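Local coordinates for malonyl CoA-acyl carrier protein transacylase (Bartonella henselae, PDB 3QAT) that probably transfers malonyl groups from malonyl-CoA to acyl carrier protein, supplying building blocks for fatty acid biosynthesis, at residues 23-28 / 74-79; 29-34 / 80-85. One frame throughout, in Å; residues are numbered along the deposited sequence.

Interaction 1 (23-28 / 74-79); sequences KVLTEQ and MAVIRV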
ATOM      1  N   LYS A  23       8.674  -9.544  14.314  1.00 11.67           N
ATOM      2  CA  LYS A  23       9.203 -10.669  15.112  1.00 13.48           C
ATOM      3  C   LYS A  23       9.032 -10.381  16.605  1.00 14.10           C
ATOM      4  O   LYS A  23       8.509 -11.223  17.349  1.00 14.25           O
ATOM      5  CB  LYS A  23      10.677 -10.970  14.783  1.00 13.21           C
ATOM      6  CG  LYS A  23      11.323 -12.086  15.632  1.00 16.40           C
ATOM      7  CD  LYS A  23      10.687 -13.436  15.340  1.00 19.73           C
ATOM      8  CE  LYS A  23      11.120 -14.504  16.328  1.00 21.31           C
ATOM      9  NZ  LYS A  23      10.517 -15.813  15.964  1.00 22.47           N
ATOM     10  N   VAL A  24       9.450  -9.189  17.028  1.00 14.73           N
ATOM     11  CA  VAL A  24       9.297  -8.808  18.446  1.00 14.78           C
ATOM     12  C   VAL A  24       7.828  -8.840  18.902  1.00 15.27           C
ATOM     13  O   VAL A  24       7.508  -9.340  19.999  1.00 15.16           O
ATOM     14  CB  VAL A  24       9.953  -7.442  18.741  1.00 15.47           C
ATOM     15  CG1 VAL A  24       9.603  -6.947  20.174  1.00 14.75           C
ATOM     16  CG2 VAL A  24      11.468  -7.564  18.541  1.00 16.40           C
ATOM     17  N   LEU A  25       6.935  -8.342  18.049  1.00 14.00           N
ATOM     18  CA  LEU A  25       5.518  -8.337  18.370  1.00 14.71           C
ATOM     19  C   LEU A  25       5.000  -9.774  18.562  1.00 14.45           C
ATOM     20  O   LEU A  25       4.214 -10.015  19.477  1.00 14.92           O
ATOM     21  CB  LEU A  25       4.708  -7.590  17.298  1.00 14.36           C
ATOM     22  CG  LEU A  25       3.381  -7.003  17.787  1.00 18.96           C
ATOM     23  CD1 LEU A  25       3.627  -5.817  18.756  1.00 18.21           C
ATOM     24  CD2 LEU A  25       2.508  -6.565  16.600  1.00 20.01           C
ATOM     25  N   THR A  26       5.453 -10.713  17.728  1.00 14.10           N
ATOM     26  CA  THR A  26       5.055 -12.123  17.884  1.00 14.27           C
ATOM     27  C   THR A  26       5.556 -12.754  19.181  1.00 14.70           C
ATOM     28  O   THR A  26       4.907 -13.653  19.711  1.00 15.55           O
ATOM     29  CB  THR A  26       5.452 -13.046  16.713  1.00 14.47           C
ATOM     30  OG1 THR A  26       6.871 -13.199  16.656  1.00 16.64           O
ATOM     31  CG2 THR A  26       4.941 -12.527  15.390  1.00 12.55           C
ATOM     32  N   GLU A  27       6.703 -12.281  19.662  1.00 15.03           N
ATOM     33  CA  GLU A  27       7.271 -12.771  20.932  1.00 16.64           C
ATOM     34  C   GLU A  27       6.472 -12.256  22.125  1.00 17.00           C
ATOM     35  O   GLU A  27       6.363 -12.948  23.148  1.00 18.15           O
ATOM     36  CB  GLU A  27       8.750 -12.377  21.031  1.00 16.85           C
ATOM     37  CG  GLU A  27       9.612 -13.161  20.059  1.00 19.70           C
ATOM     38  CD  GLU A  27      11.026 -12.618  19.923  1.00 25.93           C
ATOM     39  OE1 GLU A  27      11.275 -11.452  20.315  1.00 26.82           O
ATOM     40  OE2 GLU A  27      11.885 -13.367  19.404  1.00 28.38           O
ATOM     41  N   GLN A  28       5.879 -11.071  21.968  1.00 16.93           N
ATOM     42  CA  GLN A  28       5.191 -10.335  23.038  1.00 17.29           C
ATOM     43  C   GLN A  28       3.699 -10.656  23.143  1.00 17.06           C
ATOM     44  O   GLN A  28       3.126 -10.592  24.232  1.00 18.86           O
ATOM     45  CB  GLN A  28       5.338  -8.820  22.826  1.00 16.67           C
ATOM     46  CG  GLN A  28       6.745  -8.268  23.014  1.00 18.74           C
ATOM     47  CD  GLN A  28       6.849  -6.817  22.560  1.00 20.72           C
ATOM     48  OE1 GLN A  28       6.242  -6.411  21.555  1.00 18.19           O
ATOM     49  NE2 GLN A  28       7.612  -6.025  23.304  1.00 23.49           N
ATOM     50  N   MET A  74      -1.787  -6.631  10.105  1.00  7.10           N
ATOM     51  CA  MET A  74      -2.882  -7.362  10.799  1.00  8.11           C
ATOM     52  C   MET A  74      -2.466  -7.856  12.185  1.00  8.39           C
ATOM     53  O   MET A  74      -3.295  -7.907  13.091  1.00  8.95           O
ATOM     54  CB  MET A  74      -3.411  -8.508   9.928  1.00  8.44           C
ATOM     55  CG  MET A  74      -4.315  -7.999   8.796  1.00 10.49           C
ATOM     56  SD  MET A  74      -5.715  -6.965   9.354  1.00 11.03           S
ATOM     57  CE  MET A  74      -6.530  -8.057  10.525  1.00 12.90           C
ATOM     58  N   ALA A  75      -1.180  -8.178  12.377  1.00  8.14           N
ATOM     59  CA  ALA A  75      -0.702  -8.513  13.739  1.00  9.35           C
ATOM     60  C   ALA A  75      -0.916  -7.300  14.667  1.00  9.69           C
ATOM     61  O   ALA A  75      -1.432  -7.447  15.785  1.00  9.62           O
ATOM     62  CB  ALA A  75       0.783  -8.901  13.721  1.00  8.77           C
ATOM     63  N   VAL A  76      -0.539  -6.109  14.211  1.00  9.27           N
ATOM     64  CA  VAL A  76      -0.799  -4.893  15.000  1.00  9.50           C
ATOM     65  C   VAL A  76      -2.301  -4.717  15.285  1.00 10.13           C
ATOM     66  O   VAL A  76      -2.685  -4.465  16.448  1.00 10.39           O
ATOM     67  CB  VAL A  76      -0.224  -3.645  14.325  1.00  9.09           C
ATOM     68  CG1 VAL A  76      -0.677  -2.364  15.074  1.00  8.89           C
ATOM     69  CG2 VAL A  76       1.289  -3.734  14.281  1.00  9.92           C
ATOM     70  N   ILE A  77      -3.151  -4.873  14.262  1.00  9.50           N
ATOM     71  CA  ILE A  77      -4.603  -4.730  14.457  1.00 10.06           C
ATOM     72  C   ILE A  77      -5.107  -5.714  15.518  1.00 10.72           C
ATOM     73  O   ILE A  77      -5.894  -5.341  16.412  1.00 11.12           O
ATOM     74  CB  ILE A  77      -5.409  -4.896  13.130  1.00  9.65           C
ATOM     75  CG1 ILE A  77      -5.114  -3.746  12.136  1.00 10.02           C
ATOM     76  CG2 ILE A  77      -6.948  -5.039  13.414  1.00 11.57           C
ATOM     77  CD1 ILE A  77      -5.641  -2.326  12.576  1.00 11.72           C
ATOM     78  N   ARG A  78      -4.679  -6.975  15.410  1.00 10.39           N
ATOM     79  CA  ARG A  78      -5.201  -7.979  16.339  1.00 11.39           C
ATOM     80  C   ARG A  78      -4.761  -7.727  17.765  1.00 12.57           C
ATOM     81  O   ARG A  78      -5.554  -7.936  18.699  1.00 13.20           O
ATOM     82  CB  ARG A  78      -4.820  -9.395  15.917  1.00 12.07           C
ATOM     83  CG  ARG A  78      -5.449  -9.781  14.622  1.00 14.02           C
ATOM     84  CD  ARG A  78      -6.833 -10.319  14.841  1.00 17.36           C
ATOM     85  NE  ARG A  78      -7.393 -10.801  13.576  1.00 15.49           N
ATOM     86  CZ  ARG A  78      -7.191 -12.028  13.077  1.00 18.84           C
ATOM     87  NH1 ARG A  78      -6.408 -12.907  13.690  1.00 20.18           N
ATOM     88  NH2 ARG A  78      -7.762 -12.364  11.946  1.00 16.32           N
ATOM     89  N   VAL A  79      -3.511  -7.298  17.947  1.00 11.88           N
ATOM     90  CA  VAL A  79      -3.056  -6.893  19.291  1.00 13.27           C
ATOM     91  C   VAL A  79      -3.891  -5.722  19.833  1.00 13.62           C
ATOM     92  O   VAL A  79      -4.366  -5.775  20.972  1.00 14.10           O
ATOM     93  CB  VAL A  79      -1.532  -6.563  19.324  1.00 12.74           C
ATOM     94  CG1 VAL A  79      -1.117  -5.971  20.698  1.00 14.73           C
ATOM     95  CG2 VAL A  79      -0.709  -7.800  19.018  1.00 12.16           C
TER
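Behind the L25–A75 contact, the carbonyl oxygen of K23 is gripped twice: the T26 hydroxyl donates to it, OG1 to O 2.7 Å, and the backbone N of E27 reaches the same K23 O at 3.1 Å. The hydroxyl comes in at a C=O...donor angle of 127°, somewhat tilted from the carbonyl plane. Both donors belong to the same helix. What meets helix 62-82 is a single branch of a single leucine. CG of L25 lies roughly anti to the backbone N (chi1 -155°), and CD2, anti to CA in turn, carries the chain straight on towards that helix. There the methyl settles over the A75-V76 peptide, 4.0 Å from A75 C, among three small side chains. It lies 3.9 Å from V76 CG2, where the leucine and valine side chains cross at roughly a right angle. It also sits 4.1 Å from A75 CB and, one turn further along, 4.2 Å from V79 CG2. The two segments run in nearly the same direction, inclined by 31°, but their axes stay 10.7 Å apart; even the nearest CA atoms, those of L25 and A75, are separated by 7.8 Å. A long side chain facing a short one is thus what closes the gap. I309 of helix 306-316 and A32 of helix 30-43 flank the same apolar patch. The pairing illustrates how neighbouring helices, here 23-28 and 62-82, pack through a buried apolar patch: dispersion and desolvation are non-directional and impose no strict geometry on the groups.

Interaction 2 (29-34 / 80-85); sequences FVAARM and MEQLGL
A31 and Q82 bring the two backbones closest, with 7.4 Å between their CA atoms, at the place where helix 30-43 starts and helix 62-82 ends. Across this gap Q82 stretches out an extended side chain, its CG turned opposite the backbone nitrogen (chi1 -177°), and carries its amide oxygen OE1 to 3.6 Å from A31 CB. The polar link is indirect. A water accepts from A31 N at 2.9 Å and donates to Q82 OE1, also at 2.9 Å. It thereby satisfies an N-H of the first helical turn and ties that turn to the glutamine. Alongside this bridge, F29 and L83 make a looser apolar contact, CE1 to CD1 4.4 Å, the methyl approaching the ring obliquely. F29 holds the N-cap position of helix 30-43 and is where helix 23-28 leaves helical geometry; its side chain, with CB directed towards helix 62-82, projects from the bend. L83 rests in turn on E310 and L313 of helix 306-316. Beyond it, G84 adopts positive phi, and L85 N bonds to M80 O (2.9 Å) while G84 N bonds to E81 O. This is the Schellman motif, with G84 as the C-prime residue, that closes helix 62-82.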
ATOM      1  N   PHE A  29       3.077 -10.998  22.014  1.00 15.53           N
ATOM      2  CA  PHE A  29       1.634 -11.189  21.961  1.00 14.88           C
ATOM      3  C   PHE A  29       1.254 -12.403  21.142  1.00 14.35           C
ATOM      4  O   PHE A  29       1.641 -12.530  19.952  1.00 14.09           O
ATOM      5  CB  PHE A  29       0.943  -9.956  21.335  1.00 14.46           C
ATOM      6  CG  PHE A  29       1.201  -8.670  22.056  1.00 15.89           C
ATOM      7  CD1 PHE A  29       0.430  -8.327  23.165  1.00 16.22           C
ATOM      8  CD2 PHE A  29       2.203  -7.793  21.621  1.00 16.00           C
ATOM      9  CE1 PHE A  29       0.649  -7.114  23.848  1.00 18.57           C
ATOM     10  CE2 PHE A  29       2.435  -6.573  22.306  1.00 17.74           C
ATOM     11  CZ  PHE A  29       1.658  -6.245  23.412  1.00 18.80           C
ATOM     12  N   VAL A  30       0.476 -13.298  21.755  1.00 13.91           N
ATOM     13  CA  VAL A  30      -0.068 -14.430  20.997  1.00 12.83           C
ATOM     14  C   VAL A  30      -0.958 -13.947  19.830  1.00 12.00           C
ATOM     15  O   VAL A  30      -1.010 -14.606  18.796  1.00 11.45           O
ATOM     16  CB  VAL A  30      -0.790 -15.468  21.935  1.00 13.52           C
ATOM     17  CG1 VAL A  30      -2.174 -14.949  22.388  1.00 13.91           C
ATOM     18  CG2 VAL A  30      -0.898 -16.851  21.256  1.00 12.57           C
ATOM     19  N   ALA A  31      -1.617 -12.795  19.985  1.00 11.51           N
ATOM     20  CA  ALA A  31      -2.491 -12.297  18.931  1.00 11.80           C
ATOM     21  C   ALA A  31      -1.649 -12.026  17.688  1.00 11.27           C
ATOM     22  O   ALA A  31      -2.105 -12.258  16.573  1.00 11.79           O
ATOM     23  CB  ALA A  31      -3.216 -11.021  19.364  1.00 11.65           C
ATOM     24  N   ALA A  32      -0.429 -11.526  17.884  1.00 11.52           N
ATOM     25  CA  ALA A  32       0.442 -11.253  16.720  1.00  9.67           C
ATOM     26  C   ALA A  32       1.001 -12.546  16.149  1.00 10.94           C
ATOM     27  O   ALA A  32       0.996 -12.750  14.922  1.00  9.83           O
ATOM     28  CB  ALA A  32       1.584 -10.289  17.124  1.00 10.33           C
ATOM     29  N   ARG A  33       1.451 -13.431  17.043  1.00 10.98           N
ATOM     30  CA  ARG A  33       2.020 -14.726  16.634  1.00 11.56           C
ATOM     31  C   ARG A  33       1.031 -15.511  15.762  1.00 11.14           C
ATOM     32  O   ARG A  33       1.409 -16.069  14.707  1.00 10.88           O
ATOM     33  CB  ARG A  33       2.409 -15.540  17.885  1.00 12.94           C
ATOM     34  CG  ARG A  33       3.142 -16.852  17.629  1.00 15.84           C
ATOM     35  CD  ARG A  33       3.511 -17.523  19.002  1.00 21.64           C
ATOM     36  NE  ARG A  33       3.935 -16.467  19.932  1.00 25.82           N
ATOM     37  CZ  ARG A  33       3.494 -16.276  21.183  1.00 27.26           C
ATOM     38  NH1 ARG A  33       2.644 -17.130  21.777  1.00 26.41           N
ATOM     39  NH2 ARG A  33       3.954 -15.232  21.866  1.00 26.73           N
ATOM     40  N   MET A  34      -0.240 -15.515  16.163  1.00 11.16           N
ATOM     41  CA  MET A  34      -1.250 -16.280  15.418  1.00 10.46           C
ATOM     42  C   MET A  34      -1.524 -15.728  14.026  1.00  9.52           C
ATOM     43  O   MET A  34      -1.842 -16.485  13.137  1.00  9.33           O
ATOM     44  CB  MET A  34      -2.553 -16.370  16.220  1.00 11.24           C
ATOM     45  CG  MET A  34      -2.404 -17.258  17.424  1.00 12.61           C
ATOM     46  SD  MET A  34      -3.920 -17.469  18.395  1.00 15.10           S
ATOM     47  CE  MET A  34      -4.367 -15.784  18.779  1.00 13.12           C
ATOM     48  N   MET A  80      -4.104  -4.681  19.014  1.00 13.43           N
ATOM     49  CA  MET A  80      -4.943  -3.554  19.422  1.00 14.05           C
ATOM     50  C   MET A  80      -6.355  -3.999  19.811  1.00 14.35           C
ATOM     51  O   MET A  80      -6.905  -3.558  20.839  1.00 15.07           O
ATOM     52  CB  MET A  80      -5.025  -2.489  18.321  1.00 14.30           C
ATOM     53  CG  MET A  80      -3.681  -1.823  18.041  1.00 13.67           C
ATOM     54  SD  MET A  80      -3.829  -0.532  16.766  1.00 15.80           S
ATOM     55  CE  MET A  80      -4.496   0.860  17.672  1.00 17.75           C
ATOM     56  N   GLU A  81      -6.956  -4.863  18.996  1.00 13.39           N
ATOM     57  CA  GLU A  81      -8.279  -5.389  19.310  1.00 14.52           C
ATOM     58  C   GLU A  81      -8.308  -6.173  20.621  1.00 15.78           C
ATOM     59  O   GLU A  81      -9.256  -6.011  21.402  1.00 16.26           O
ATOM     60  CB  GLU A  81      -8.836  -6.201  18.145  1.00 13.50           C
ATOM     61  CG  GLU A  81      -9.108  -5.313  16.935  1.00 14.24           C
ATOM     62  CD  GLU A  81      -9.536  -6.111  15.731  1.00 15.84           C
ATOM     63  OE1 GLU A  81      -9.093  -7.277  15.570  1.00 16.57           O
ATOM     64  OE2 GLU A  81     -10.306  -5.543  14.927  1.00 19.16           O
ATOM     65  N   GLN A  82      -7.284  -6.985  20.903  1.00 16.10           N
ATOM     66  CA  GLN A  82      -7.273  -7.721  22.186  1.00 18.12           C
ATOM     67  C   GLN A  82      -7.216  -6.751  23.367  1.00 18.44           C
ATOM     68  O   GLN A  82      -7.793  -7.007  24.441  1.00 19.36           O
ATOM     69  CB  GLN A  82      -6.114  -8.728  22.275  1.00 18.05           C
ATOM     70  CG  GLN A  82      -6.176  -9.522  23.579  1.00 22.18           C
ATOM     71  CD  GLN A  82      -5.444 -10.861  23.563  1.00 26.77           C
ATOM     72  OE1 GLN A  82      -4.951 -11.323  22.529  1.00 27.47           O
ATOM     73  NE2 GLN A  82      -5.382 -11.500  24.738  1.00 27.77           N
ATOM     74  N   LEU A  83      -6.527  -5.636  23.148  1.00 18.51           N
ATOM     75  CA  LEU A  83      -6.383  -4.588  24.163  1.00 19.55           C
ATOM     76  C   LEU A  83      -7.554  -3.598  24.212  1.00 20.17           C
ATOM     77  O   LEU A  83      -7.483  -2.589  24.924  1.00 21.75           O
ATOM     78  CB  LEU A  83      -5.035  -3.869  24.011  1.00 18.70           C
ATOM     79  CG  LEU A  83      -3.825  -4.779  24.253  1.00 19.97           C
ATOM     80  CD1 LEU A  83      -2.510  -4.055  23.927  1.00 20.28           C
ATOM     81  CD2 LEU A  83      -3.795  -5.377  25.668  1.00 23.00           C
ATOM     82  N   GLY A  84      -8.624  -3.898  23.482  1.00 20.53           N
ATOM     83  CA  GLY A  84      -9.854  -3.135  23.575  1.00 20.66           C
ATOM     84  C   GLY A  84     -10.276  -2.271  22.404  1.00 20.18           C
ATOM     85  O   GLY A  84     -11.324  -1.621  22.486  1.00 20.95           O
ATOM     86  N   LEU A  85      -9.498  -2.249  21.312  1.00 18.58           N
ATOM     87  CA  LEU A  85      -9.897  -1.442  20.167  1.00 18.15           C
ATOM     88  C   LEU A  85     -11.129  -2.025  19.489  1.00 18.31           C
ATOM     89  O   LEU A  85     -11.151  -3.204  19.142  1.00 18.50           O
ATOM     90  CB  LEU A  85      -8.758  -1.319  19.123  1.00 17.19           C
ATOM     91  CG  LEU A  85      -9.126  -0.593  17.819  1.00 18.34           C
ATOM     92  CD1 LEU A  85      -9.368   0.924  18.042  1.00 20.61           C
ATOM     93  CD2 LEU A  85      -8.057  -0.872  16.741  1.00 16.33           C
TER
HETATM   94  O   HOH W   1      -2.094 -11.257  22.417  1.00 10.34           O

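Interactions 1 and 2 are successive contacts along helix 62-82: 74-79 and 80-85 continue each other, as do 23-28 and 29-34, and the contact centres lie about 7 Å apart. The bend between helices 23-28 and 30-43 is stitched by R33 NH2, probably hydrogen-bonded to T26 O at 2.8 Å, while V79 CG2 packs 3.6 Å from F29 CB to merge the two apolar surfaces. Going from interaction 1 to interaction 2, buried methyl packing gives way to a partly exposed, water-bridged edge. The link to the presumed active site is indirect: M74 touches C106 and A107, at the C-terminal end of helix 100-107, whose start belongs to a probable nucleophile elbow (G96, S98, G100).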